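Local coordinates for protein N-acetylmuramoyl-L-alanine amidase (Mycobacteroides abscessus, PDB 7AGL) that probably cleaves the amide bond between N-acetylmuramic acid and L-alanine in peptidoglycan, using a bound zinc ion, at residues S96-A101 with A173-V178; L60-Q65 with A206-I211; A74-D79 with E92-Y97. One frame throughout, in Å; residues are numbered along the deposited sequence.

Contact 1. Residues S96-A101 with A173-V178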
ATOM      1  N   SER A  96      13.105   4.617   9.259  1.00 20.98           N
ATOM      2  CA  SER A  96      14.553   4.804   9.303  1.00 21.80           C
ATOM      3  C   SER A  96      15.083   5.639   8.140  1.00 26.46           C
ATOM      4  O   SER A  96      16.205   6.145   8.222  1.00 25.40           O
ATOM      5  CB  SER A  96      15.264   3.442   9.330  1.00 24.65           C
ATOM      6  OG  SER A  96      15.326   2.842   8.040  1.00 26.59           O
ATOM      7  N   TYR A  97      14.308   5.818   7.076  1.00 24.02           N
ATOM      8  CA  TYR A  97      14.759   6.605   5.930  1.00 23.68           C
ATOM      9  C   TYR A  97      14.383   8.084   6.022  1.00 24.45           C
ATOM     10  O   TYR A  97      14.674   8.835   5.085  1.00 26.55           O
ATOM     11  CB  TYR A  97      14.196   6.018   4.632  1.00 20.78           C
ATOM     12  CG  TYR A  97      14.851   4.722   4.209  1.00 20.41           C
ATOM     13  CD1 TYR A  97      16.105   4.730   3.600  1.00 21.34           C
ATOM     14  CD2 TYR A  97      14.223   3.490   4.410  1.00 20.06           C
ATOM     15  CE1 TYR A  97      16.726   3.551   3.214  1.00 22.23           C
ATOM     16  CE2 TYR A  97      14.827   2.304   4.002  1.00 21.07           C
ATOM     17  CZ  TYR A  97      16.082   2.343   3.408  1.00 21.37           C
ATOM     18  OH  TYR A  97      16.705   1.172   3.007  1.00 22.82           O
ATOM     19  N   ASN A  98      13.770   8.525   7.127  1.00 23.22           N
ATOM     20  CA  ASN A  98      13.223   9.878   7.230  1.00 25.44           C
ATOM     21  C   ASN A  98      12.479  10.299   5.956  1.00 26.65           C
ATOM     22  O   ASN A  98      12.715  11.396   5.428  1.00 26.37           O
ATOM     23  CB  ASN A  98      14.344  10.871   7.546  1.00 28.80           C
ATOM     24  CG  ASN A  98      13.819  12.178   8.103  1.00 41.10           C
ATOM     25  OD1 ASN A  98      12.690  12.250   8.583  1.00 44.02           O
ATOM     26  ND2 ASN A  98      14.646  13.222   8.051  1.00 46.02           N
ATOM     27  N   PRO A  99      11.555   9.485   5.453  1.00 23.22           N
ATOM     28  CA  PRO A  99      10.945   9.782   4.153  1.00 25.92           C
ATOM     29  C   PRO A  99       9.975  10.955   4.201  1.00 27.50           C
ATOM     30  O   PRO A  99       9.364  11.278   5.224  1.00 26.32           O
ATOM     31  CB  PRO A  99      10.205   8.487   3.815  1.00 20.93           C
ATOM     32  CG  PRO A  99       9.817   7.936   5.154  1.00 23.48           C
ATOM     33  CD  PRO A  99      10.978   8.268   6.058  1.00 25.99           C
ATOM     34  N   ASP A 100       9.808  11.569   3.031  1.00 23.76           N
ATOM     35  CA  ASP A 100       8.788  12.590   2.859  1.00 24.02           C
ATOM     36  C   ASP A 100       7.402  11.978   2.683  1.00 22.78           C
ATOM     37  O   ASP A 100       6.398  12.633   2.993  1.00 25.87           O
ATOM     38  CB  ASP A 100       9.158  13.462   1.658  1.00 25.05           C
ATOM     39  CG  ASP A 100      10.472  14.195   1.868  1.00 33.07           C
ATOM     40  OD1 ASP A 100      10.504  15.104   2.720  1.00 35.86           O
ATOM     41  OD2 ASP A 100      11.480  13.855   1.214  1.00 30.98           O
ATOM     42  N   ALA A 101       7.336  10.737   2.192  1.00 22.69           N
ATOM     43  CA  ALA A 101       6.081  10.020   1.968  1.00 22.04           C
ATOM     44  C   ALA A 101       6.360   8.522   1.893  1.00 22.44           C
ATOM     45  O   ALA A 101       7.424   8.102   1.429  1.00 21.64           O
ATOM     46  CB  ALA A 101       5.370  10.488   0.689  1.00 25.15           C
ATOM     47  N   ALA A 173       3.397   4.660  11.842  1.00 20.59           N
ATOM     48  CA  ALA A 173       4.053   5.581  10.922  1.00 21.81           C
ATOM     49  C   ALA A 173       4.469   6.872  11.624  1.00 23.86           C
ATOM     50  O   ALA A 173       3.679   7.470  12.362  1.00 23.22           O
ATOM     51  CB  ALA A 173       3.119   5.905   9.755  1.00 24.17           C
ATOM     52  N   GLN A 174       5.717   7.300  11.392  1.00 22.63           N
ATOM     53  CA  GLN A 174       6.204   8.598  11.857  1.00 22.65           C
ATOM     54  C   GLN A 174       6.271   9.641  10.738  1.00 22.10           C
ATOM     55  O   GLN A 174       6.723  10.772  10.979  1.00 25.44           O
ATOM     56  CB  GLN A 174       7.585   8.428  12.516  1.00 22.37           C
ATOM     57  CG  GLN A 174       7.565   7.474  13.709  1.00 23.02           C
ATOM     58  CD  GLN A 174       6.697   7.999  14.847  1.00 27.53           C
ATOM     59  OE1 GLN A 174       6.742   9.180  15.181  1.00 32.80           O
ATOM     60  NE2 GLN A 174       5.885   7.125  15.420  1.00 29.32           N
ATOM     61  N   HIS A 175       5.834   9.296   9.536  1.00 23.05           N
ATOM     62  CA  HIS A 175       5.883  10.151   8.359  1.00 23.63           C
ATOM     63  C   HIS A 175       4.592   9.935   7.589  1.00 22.66           C
ATOM     64  O   HIS A 175       3.895   8.944   7.821  1.00 24.79           O
ATOM     65  CB  HIS A 175       7.110   9.819   7.496  1.00 23.82           C
ATOM     66  CG  HIS A 175       8.389   9.920   8.264  1.00 26.51           C
ATOM     67  ND1 HIS A 175       8.899   8.870   8.998  1.00 24.79           N
ATOM     68  CD2 HIS A 175       9.188  10.982   8.518  1.00 24.93           C
ATOM     69  CE1 HIS A 175       9.994   9.265   9.627  1.00 22.18           C
ATOM     70  NE2 HIS A 175      10.195  10.540   9.346  1.00 28.52           N
ATOM     71  N   PRO A 176       4.232  10.852   6.685  1.00 22.44           N
ATOM     72  CA  PRO A 176       2.960  10.687   5.968  1.00 21.34           C
ATOM     73  C   PRO A 176       2.936   9.370   5.203  1.00 23.63           C
ATOM     74  O   PRO A 176       3.876   9.027   4.471  1.00 23.06           O
ATOM     75  CB  PRO A 176       2.917  11.900   5.029  1.00 22.17           C
ATOM     76  CG  PRO A 176       3.784  12.916   5.693  1.00 24.42           C
ATOM     77  CD  PRO A 176       4.902  12.109   6.299  1.00 28.16           C
ATOM     78  N   LYS A 177       1.855   8.619   5.384  1.00 20.82           N
ATOM     79  CA  LYS A 177       1.797   7.268   4.843  1.00 20.79           C
ATOM     80  C   LYS A 177       0.360   6.934   4.474  1.00 21.44           C
ATOM     81  O   LYS A 177      -0.573   7.315   5.177  1.00 22.18           O
ATOM     82  CB  LYS A 177       2.341   6.240   5.857  1.00 20.41           C
ATOM     83  CG  LYS A 177       2.248   4.784   5.353  1.00 18.48           C
ATOM     84  CD  LYS A 177       2.811   3.797   6.362  1.00 20.78           C
ATOM     85  CE  LYS A 177       2.745   2.388   5.808  1.00 18.79           C
ATOM     86  NZ  LYS A 177       3.475   1.418   6.710  1.00 21.39           N
ATOM     87  N   VAL A 178       0.190   6.216   3.363  1.00 20.45           N
ATOM     88  CA  VAL A 178      -1.101   5.653   3.004  1.00 21.04           C
ATOM     89  C   VAL A 178      -0.887   4.207   2.596  1.00 22.78           C
ATOM     90  O   VAL A 178       0.212   3.810   2.181  1.00 20.31           O
ATOM     91  CB  VAL A 178      -1.807   6.455   1.871  1.00 21.36           C
ATOM     92  CG1 VAL A 178      -2.131   7.869   2.345  1.00 23.29           C
ATOM     93  CG2 VAL A 178      -0.950   6.481   0.602  1.00 19.34           C
TER

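Contact 2. Residues L60-Q65 with A206-I211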
ATOM      1  N   LEU A  60       7.709  -2.454  -8.017  1.00 19.25           N
ATOM      2  CA  LEU A  60       8.899  -2.297  -8.862  1.00 21.49           C
ATOM      3  C   LEU A  60       8.667  -1.244  -9.943  1.00 21.37           C
ATOM      4  O   LEU A  60       9.570  -0.462 -10.268  1.00 24.24           O
ATOM      5  CB  LEU A  60       9.301  -3.628  -9.506  1.00 21.76           C
ATOM      6  CG  LEU A  60       9.740  -4.741  -8.551  1.00 22.48           C
ATOM      7  CD1 LEU A  60      10.174  -5.948  -9.358  1.00 23.81           C
ATOM      8  CD2 LEU A  60      10.868  -4.258  -7.662  1.00 22.74           C
ATOM      9  N   LEU A  61       7.458  -1.206 -10.504  1.00 20.22           N
ATOM     10  CA  LEU A  61       7.155  -0.222 -11.537  1.00 21.18           C
ATOM     11  C   LEU A  61       7.055   1.179 -10.950  1.00 23.29           C
ATOM     12  O   LEU A  61       7.533   2.147 -11.556  1.00 23.68           O
ATOM     13  CB  LEU A  61       5.857  -0.604 -12.259  1.00 23.88           C
ATOM     14  CG  LEU A  61       5.893  -1.939 -13.002  1.00 22.33           C
ATOM     15  CD1 LEU A  61       4.490  -2.273 -13.483  1.00 24.30           C
ATOM     16  CD2 LEU A  61       6.875  -1.899 -14.184  1.00 25.66           C
ATOM     17  N   ILE A  62       6.433   1.309  -9.770  1.00 22.78           N
ATOM     18  CA  ILE A  62       6.402   2.601  -9.081  1.00 20.07           C
ATOM     19  C   ILE A  62       7.819   3.104  -8.828  1.00 22.03           C
ATOM     20  O   ILE A  62       8.139   4.272  -9.098  1.00 25.93           O
ATOM     21  CB  ILE A  62       5.610   2.497  -7.764  1.00 20.33           C
ATOM     22  CG1 ILE A  62       4.139   2.176  -8.047  1.00 23.19           C
ATOM     23  CG2 ILE A  62       5.709   3.803  -6.996  1.00 20.74           C
ATOM     24  CD1 ILE A  62       3.376   1.755  -6.799  1.00 22.02           C
ATOM     25  N   ARG A  63       8.687   2.230  -8.299  0.65 21.95           N
ATOM     26  CA  ARG A  63      10.054   2.635  -7.964  0.65 22.08           C
ATOM     27  C   ARG A  63      10.784   3.145  -9.193  0.65 25.02           C
ATOM     28  O   ARG A  63      11.437   4.194  -9.154  0.65 25.40           O
ATOM     29  CB  ARG A  63      10.845   1.475  -7.343  0.65 21.52           C
ATOM     30  CG  ARG A  63      12.135   1.984  -6.663  0.65 26.41           C
ATOM     31  CD  ARG A  63      13.470   1.321  -7.079  0.65 32.32           C
ATOM     32  NE  ARG A  63      13.542   0.804  -8.445  0.65 31.63           N
ATOM     33  CZ  ARG A  63      14.245   1.344  -9.444  0.65 32.71           C
ATOM     34  NH1 ARG A  63      14.944   2.456  -9.263  0.65 25.40           N
ATOM     35  NH2 ARG A  63      14.251   0.760 -10.641  0.65 34.13           N
ATOM     36  N   GLN A  64      10.678   2.411 -10.299  1.00 24.98           N
ATOM     37  CA  GLN A  64      11.364   2.806 -11.521  1.00 25.87           C
ATOM     38  C   GLN A  64      10.915   4.187 -11.993  1.00 24.78           C
ATOM     39  O   GLN A  64      11.746   5.012 -12.402  1.00 25.66           O
ATOM     40  CB  GLN A  64      11.112   1.749 -12.596  1.00 31.24           C
ATOM     41  CG  GLN A  64      11.928   1.912 -13.865  1.00 44.26           C
ATOM     42  CD  GLN A  64      11.484   0.944 -14.951  1.00 53.73           C
ATOM     43  OE1 GLN A  64      10.438   0.292 -14.831  1.00 53.30           O
ATOM     44  NE2 GLN A  64      12.274   0.847 -16.020  1.00 57.78           N
ATOM     45  N   GLN A  65       9.607   4.457 -11.942  0.51 26.94           N
ATOM     46  CA  GLN A  65       9.100   5.753 -12.381  0.51 27.14           C
ATOM     47  C   GLN A  65       9.571   6.869 -11.456  0.51 26.01           C
ATOM     48  O   GLN A  65       9.965   7.945 -11.922  0.51 30.37           O
ATOM     49  CB  GLN A  65       7.572   5.713 -12.455  0.51 29.50           C
ATOM     50  CG  GLN A  65       7.020   4.697 -13.452  0.51 28.62           C
ATOM     51  CD  GLN A  65       5.507   4.558 -13.373  0.51 33.59           C
ATOM     52  OE1 GLN A  65       4.798   5.516 -13.064  0.51 35.23           O
ATOM     53  NE2 GLN A  65       5.008   3.364 -13.654  0.51 30.24           N
ATOM     54  N   ALA A 206      -0.636   5.747 -11.831  1.00 23.35           N
ATOM     55  CA  ALA A 206      -1.633   6.491 -11.069  1.00 24.47           C
ATOM     56  C   ALA A 206      -1.144   6.758  -9.653  1.00 21.61           C
ATOM     57  O   ALA A 206      -1.299   7.870  -9.141  1.00 25.25           O
ATOM     58  CB  ALA A 206      -2.953   5.721 -11.047  1.00 25.57           C
ATOM     59  N   VAL A 207      -0.548   5.746  -9.010  1.00 22.03           N
ATOM     60  CA  VAL A 207       0.043   5.949  -7.690  1.00 20.80           C
ATOM     61  C   VAL A 207       1.124   7.018  -7.752  1.00 22.92           C
ATOM     62  O   VAL A 207       1.195   7.900  -6.883  1.00 23.42           O
ATOM     63  CB  VAL A 207       0.583   4.615  -7.150  1.00 21.93           C
ATOM     64  CG1 VAL A 207       1.414   4.828  -5.872  1.00 22.61           C
ATOM     65  CG2 VAL A 207      -0.593   3.661  -6.894  1.00 22.42           C
ATOM     66  N   VAL A 208       1.987   6.958  -8.775  1.00 22.41           N
ATOM     67  CA  VAL A 208       3.032   7.968  -8.915  1.00 24.66           C
ATOM     68  C   VAL A 208       2.422   9.362  -9.042  1.00 23.49           C
ATOM     69  O   VAL A 208       2.909  10.317  -8.432  1.00 25.12           O
ATOM     70  CB  VAL A 208       3.954   7.630 -10.103  1.00 25.90           C
ATOM     71  CG1 VAL A 208       4.834   8.820 -10.459  1.00 26.61           C
ATOM     72  CG2 VAL A 208       4.822   6.422  -9.749  1.00 21.85           C
ATOM     73  N   GLN A 209       1.349   9.504  -9.829  1.00 27.67           N
ATOM     74  CA  GLN A 209       0.683  10.804  -9.925  1.00 28.41           C
ATOM     75  C   GLN A 209       0.211  11.288  -8.557  1.00 28.18           C
ATOM     76  O   GLN A 209       0.330  12.476  -8.234  1.00 26.33           O
ATOM     77  CB  GLN A 209      -0.486  10.730 -10.913  1.00 29.21           C
ATOM     78  CG  GLN A 209      -0.022  10.749 -12.351  1.00 35.33           C
ATOM     79  CD  GLN A 209      -1.102  10.360 -13.346  1.00 45.30           C
ATOM     80  OE1 GLN A 209      -2.191   9.925 -12.976  1.00 41.97           O
ATOM     81  NE2 GLN A 209      -0.792  10.513 -14.624  1.00 52.53           N
ATOM     82  N   GLY A 210      -0.289  10.375  -7.724  1.00 23.96           N
ATOM     83  CA  GLY A 210      -0.687  10.760  -6.376  1.00 23.28           C
ATOM     84  C   GLY A 210       0.486  11.188  -5.516  1.00 24.80           C
ATOM     85  O   GLY A 210       0.392  12.158  -4.760  1.00 25.95           O
ATOM     86  N   ILE A 211       1.599  10.455  -5.599  1.00 24.48           N
ATOM     87  CA  ILE A 211       2.796  10.841  -4.855  1.00 24.49           C
ATOM     88  C   ILE A 211       3.284  12.212  -5.316  1.00 25.36           C
ATOM     89  O   ILE A 211       3.570  13.101  -4.500  1.00 26.32           O
ATOM     90  CB  ILE A 211       3.887   9.763  -5.018  1.00 25.78           C
ATOM     91  CG1 ILE A 211       3.436   8.438  -4.399  1.00 23.02           C
ATOM     92  CG2 ILE A 211       5.202  10.238  -4.417  1.00 25.82           C
ATOM     93  CD1 ILE A 211       4.369   7.282  -4.724  1.00 23.29           C
TER

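Contact 3. Residues A74-D79 with E92-Y97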
ATOM      1  N   ALA A  74      13.249   3.673  -1.545  1.00 20.44           N
ATOM      2  CA  ALA A  74      13.611   2.450  -0.851  1.00 21.65           C
ATOM      3  C   ALA A  74      12.380   1.560  -0.800  1.00 19.80           C
ATOM      4  O   ALA A  74      11.253   2.010  -1.031  1.00 20.83           O
ATOM      5  CB  ALA A  74      14.143   2.733   0.562  1.00 20.20           C
ATOM      6  N   MET A  75      12.612   0.282  -0.508  1.00 19.36           N
ATOM      7  CA  MET A  75      11.560  -0.714  -0.407  1.00 17.52           C
ATOM      8  C   MET A  75      11.713  -1.460   0.909  1.00 20.77           C
ATOM      9  O   MET A  75      12.793  -1.490   1.506  1.00 21.73           O
ATOM     10  CB  MET A  75      11.608  -1.718  -1.574  1.00 21.56           C
ATOM     11  CG  MET A  75      11.366  -1.081  -2.940  1.00 25.60           C
ATOM     12  SD  MET A  75      11.371  -2.312  -4.263  1.00 29.24           S
ATOM     13  CE  MET A  75      12.923  -3.186  -3.992  1.00 29.07           C
ATOM     14  N   THR A  76      10.614  -2.075   1.348  1.00 17.43           N
ATOM     15  CA  THR A  76      10.577  -2.828   2.599  1.00 17.87           C
ATOM     16  C   THR A  76      10.866  -4.317   2.425  1.00 17.28           C
ATOM     17  O   THR A  76      10.946  -5.034   3.431  1.00 21.76           O
ATOM     18  CB  THR A  76       9.209  -2.699   3.263  1.00 21.62           C
ATOM     19  OG1 THR A  76       8.215  -3.103   2.308  1.00 20.85           O
ATOM     20  CG2 THR A  76       8.954  -1.268   3.701  1.00 21.90           C
ATOM     21  N   ARG A  77      10.989  -4.812   1.196  1.00 17.83           N
ATOM     22  CA  ARG A  77      11.472  -6.175   1.000  1.00 20.29           C
ATOM     23  C   ARG A  77      12.222  -6.250  -0.317  1.00 19.15           C
ATOM     24  O   ARG A  77      12.108  -5.368  -1.172  1.00 19.76           O
ATOM     25  CB  ARG A  77      10.340  -7.216   1.032  1.00 25.10           C
ATOM     26  CG  ARG A  77       9.289  -7.083  -0.060  1.00 23.19           C
ATOM     27  CD  ARG A  77       8.340  -8.249   0.032  1.00 22.68           C
ATOM     28  NE  ARG A  77       7.008  -8.040  -0.553  1.00 20.01           N
ATOM     29  CZ  ARG A  77       6.466  -8.796  -1.502  1.00 16.80           C
ATOM     30  NH1 ARG A  77       7.157  -9.779  -2.101  1.00 20.37           N
ATOM     31  NH2 ARG A  77       5.221  -8.552  -1.880  1.00 17.73           N
ATOM     32  N   GLY A  78      13.000  -7.324  -0.461  1.00 20.02           N
ATOM     33  CA  GLY A  78      13.943  -7.472  -1.551  1.00 21.04           C
ATOM     34  C   GLY A  78      13.662  -8.622  -2.497  1.00 19.22           C
ATOM     35  O   GLY A  78      14.445  -8.862  -3.423  1.00 20.91           O
ATOM     36  N   ASP A  79      12.558  -9.334  -2.303  1.00 19.77           N
ATOM     37  CA  ASP A  79      12.259 -10.458  -3.176  1.00 21.24           C
ATOM     38  C   ASP A  79      10.781 -10.793  -3.080  1.00 22.32           C
ATOM     39  O   ASP A  79      10.060 -10.294  -2.211  1.00 19.04           O
ATOM     40  CB  ASP A  79      13.099 -11.686  -2.824  1.00 23.02           C
ATOM     41  CG  ASP A  79      12.741 -12.267  -1.467  1.00 23.46           C
ATOM     42  OD1 ASP A  79      11.626 -12.828  -1.334  1.00 22.76           O
ATOM     43  OD2 ASP A  79      13.578 -12.149  -0.545  1.00 25.14           O
ATOM     44  N   GLU A  92       9.274   0.169  10.928  1.00 22.56           N
ATOM     45  CA  GLU A  92      10.570   0.622  11.428  1.00 26.25           C
ATOM     46  C   GLU A  92      11.512   0.928  10.272  1.00 24.32           C
ATOM     47  O   GLU A  92      12.204   1.956  10.273  1.00 25.53           O
ATOM     48  CB  GLU A  92      11.186  -0.425  12.367  1.00 28.45           C
ATOM     49  CG  GLU A  92      12.669  -0.150  12.710  1.00 37.97           C
ATOM     50  CD  GLU A  92      13.364  -1.259  13.525  1.00 48.89           C
ATOM     51  OE1 GLU A  92      12.781  -2.342  13.745  1.00 49.05           O
ATOM     52  OE2 GLU A  92      14.512  -1.029  13.959  1.00 49.36           O
ATOM     53  N   ILE A  93      11.557   0.038   9.275  1.00 21.77           N
ATOM     54  CA  ILE A  93      12.408   0.261   8.107  1.00 21.03           C
ATOM     55  C   ILE A  93      11.993   1.543   7.397  1.00 19.58           C
ATOM     56  O   ILE A  93      12.831   2.384   7.055  1.00 20.87           O
ATOM     57  CB  ILE A  93      12.357  -0.953   7.154  1.00 20.73           C
ATOM     58  CG1 ILE A  93      13.059  -2.185   7.764  1.00 24.14           C
ATOM     59  CG2 ILE A  93      12.965  -0.585   5.800  1.00 23.85           C
ATOM     60  CD1 ILE A  93      12.637  -3.475   7.082  1.00 20.92           C
ATOM     61  N   GLU A  94      10.682   1.723   7.181  1.00 18.27           N
ATOM     62  CA  GLU A  94      10.201   2.952   6.550  1.00 21.27           C
ATOM     63  C   GLU A  94      10.657   4.178   7.323  1.00 22.07           C
ATOM     64  O   GLU A  94      11.184   5.135   6.739  1.00 22.37           O
ATOM     65  CB  GLU A  94       8.674   2.922   6.447  1.00 24.11           C
ATOM     66  CG  GLU A  94       8.165   1.882   5.476  1.00 21.01           C
ATOM     67  CD  GLU A  94       6.725   1.465   5.748  1.00 22.40           C
ATOM     68  OE1 GLU A  94       6.096   2.014   6.686  1.00 20.57           O
ATOM     69  OE2 GLU A  94       6.224   0.582   5.019  1.00 23.85           O
ATOM     70  N   ASN A  95      10.444   4.175   8.640  1.00 20.27           N
ATOM     71  CA  ASN A  95      10.771   5.350   9.441  1.00 23.36           C
ATOM     72  C   ASN A  95      12.266   5.648   9.409  1.00 21.94           C
ATOM     73  O   ASN A  95      12.664   6.817   9.475  1.00 25.68           O
ATOM     74  CB  ASN A  95      10.282   5.150  10.879  1.00 25.18           C
ATOM     75  CG  ASN A  95       8.771   5.186  10.983  1.00 24.75           C
ATOM     76  OD1 ASN A  95       8.091   5.845  10.179  1.00 25.49           O
ATOM     77  ND2 ASN A  95       8.228   4.473  11.967  1.00 21.24           N
ATOM     78  N   SER A  96      13.105   4.617   9.259  1.00 20.98           N
ATOM     79  CA  SER A  96      14.553   4.804   9.303  1.00 21.80           C
ATOM     80  C   SER A  96      15.083   5.639   8.140  1.00 26.46           C
ATOM     81  O   SER A  96      16.205   6.145   8.222  1.00 25.40           O
ATOM     82  CB  SER A  96      15.264   3.442   9.330  1.00 24.65           C
ATOM     83  OG  SER A  96      15.326   2.842   8.040  1.00 26.59           O
ATOM     84  N   TYR A  97      14.308   5.818   7.076  1.00 24.02           N
ATOM     85  CA  TYR A  97      14.759   6.605   5.930  1.00 23.68           C
ATOM     86  C   TYR A  97      14.383   8.084   6.022  1.00 24.45           C
ATOM     87  O   TYR A  97      14.674   8.835   5.085  1.00 26.55           O
ATOM     88  CB  TYR A  97      14.196   6.018   4.632  1.00 20.78           C
ATOM     89  CG  TYR A  97      14.851   4.722   4.209  1.00 20.41           C
ATOM     90  CD1 TYR A  97      16.105   4.730   3.600  1.00 21.34           C
ATOM     91  CD2 TYR A  97      14.223   3.490   4.410  1.00 20.06           C
ATOM     92  CE1 TYR A  97      16.726   3.551   3.214  1.00 22.23           C
ATOM     93  CE2 TYR A  97      14.827   2.304   4.002  1.00 21.07           C
ATOM     94  CZ  TYR A  97      16.082   2.343   3.408  1.00 21.37           C
ATOM     95  OH  TYR A  97      16.705   1.172   3.007  1.00 22.82           O
TER
HETATM   96  O   HOH W   1      15.208  -0.985   3.002  1.00 22.55           O

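Contact 1. Residues S96-A101 with A173-V178
Pro99 and His175 meet just ahead of two adjacent parallel strands of the central mixed sheet, in the alpha/beta fold of a zinc amidase. Residues 96-101 link helix 87-96 to strand 101-108, and residues 173-178 lead into strand 177-184. The dense part of the contact is a CH-pi arrangement: Pro99 CD lies over the centre of one face of the His175 ring, 3.7 Å from the centroid and only 13° from the ring normal. His175 CG is anti to the carbonyl carbon (chi1 -56°), beside the backbone N. On the same face but out past the rim, Pro99 O comes within 3.3 Å of His175 CD2. The two prolines are packed from behind as well: Pro99 rests on Ile9 and Val11 of strand 9-14, while Pro176 leans on Phe137 and Tyr214. At the inner end of the contact, the Pro176 ring brings CD to 3.7 Å from Asp100 O. Where the strands begin, Ala101 CA makes a CA-H...O contact of 3.5 Å with Pro176 O.

Toward solvent the grip slackens. Here both nitrogens of the His175 ring have weak partners, while the ring's face lies against Pro99. ND1 has a weak hydrogen bond to Asn95 OD1. On the NE2 side Asn98, an exposed residue with positive phi just past the helix, crosses the imidazole at about a right angle. His175 NE2 donates to Asn98 OD1 over 3.1 Å, but the N-H...O angle of 132° makes this a weak bond.

Contact 2. Residues L60-Q65 with A206-I211
Ile62 is the main bump on helix 60-65, and it presses into the surface that Val207, Val208 and Ile211 build on helix 206-211. Its two branches part company. The CD1 end crosses Val207 at about a right angle and touches CG1 at 3.8 Å, whereas the CG2 methyl goes instead to Val208 CG2, 3.9 Å away, the Ile62 and Val208 side chains sliding past each other in opposite directions. A looser touch, 4.4 Å from Ile62 CG2 to Ile211 CD1, closes the hollow one turn further along.

Val208 answers with a bump of its own. Its CG1 is anti to the backbone N (chi1 167°), which leaves CG2 anti to the carbonyl carbon, and CG2 slots between Ile62 and Gln65, with Gln65 CB at 3.9 Å. Gln65 is deposited in two conformers, so its contacts with Val208, this one included, are less certain.

Around this patch, Ile62 also rests on Leu12 and Ile211 on Val10, both in strand 9-14, and Met141 and Leu145 of helix 132-147 back Val207. The axes approach to 9.8 Å and cross at -48°, consistent with ridges-into-grooves packing of two helices that lie side by side on one face of the central sheet of an alpha/beta fold.

Contact 3. Residues A74-D79 with E92-Y97
This contact joins the start and middle of a beta-alpha-beta crossover: strand 72-75 runs out at Ala74 and Met75, and helix 87-96 comes back across the sheet so that Tyr97 meets Ala74. The Ala74 methyl sits over one face of the phenol in a CH-pi contact, with CB 3.6 Å from the ring centroid and 18° off the normal. It is displaced toward the CZ-CE2 rim, where CB is 3.5 Å from Tyr97 CZ. Tyr97 CG is anti to the carbonyl carbon (chi1 -73°), beside the backbone N.

Deeper in, the Thr76 methyl lies against the Glu94 chain and carboxylate. Thr76 CG2 lies 3.7 Å from Glu94 CG and 3.6 Å from Glu94 OE2, the latter a packing contact. The polar ends are engaged elsewhere: Thr76 OG1 bonds to Asp13 OD1, and Glu94 OE1 forms a salt bridge with Lys177. Ile93 fills in alongside, bringing CD1 to 4.3 Å from Thr76 O.

Nearer the surface the helix end is tied up by Ser96, whose OG donates to Ile93 O over 2.7 Å. One water bridges the strand and the ring: lying at the edge of the Tyr97 ring, in its plane, it donates to Met75 O at 2.9 Å and hydrogen-bonds Tyr97 OH at 2.6 Å.

All three contacts are built round one mixed sheet. Contact 2 packs two helices on one of its faces; contact 3 sets helix 87-96 against the other, and contact 1 follows where that helix drops into strand 101-108. Contacts 1 and 3 share Ser96 and Tyr97, have centres about 10 Å apart and are joined by a probable hydrogen bond from Gln174 N to Asn95 OD1. Contact 2 lies about 16 Å from either, centre to centre, and reaches contact 3 through Leu60 against Met75. In sequence its segments, 60-65 and 206-211, enclose the other two. Early and late parts of the chain thus combine in one compact domain carrying the zinc of His16, Glu51 and His106.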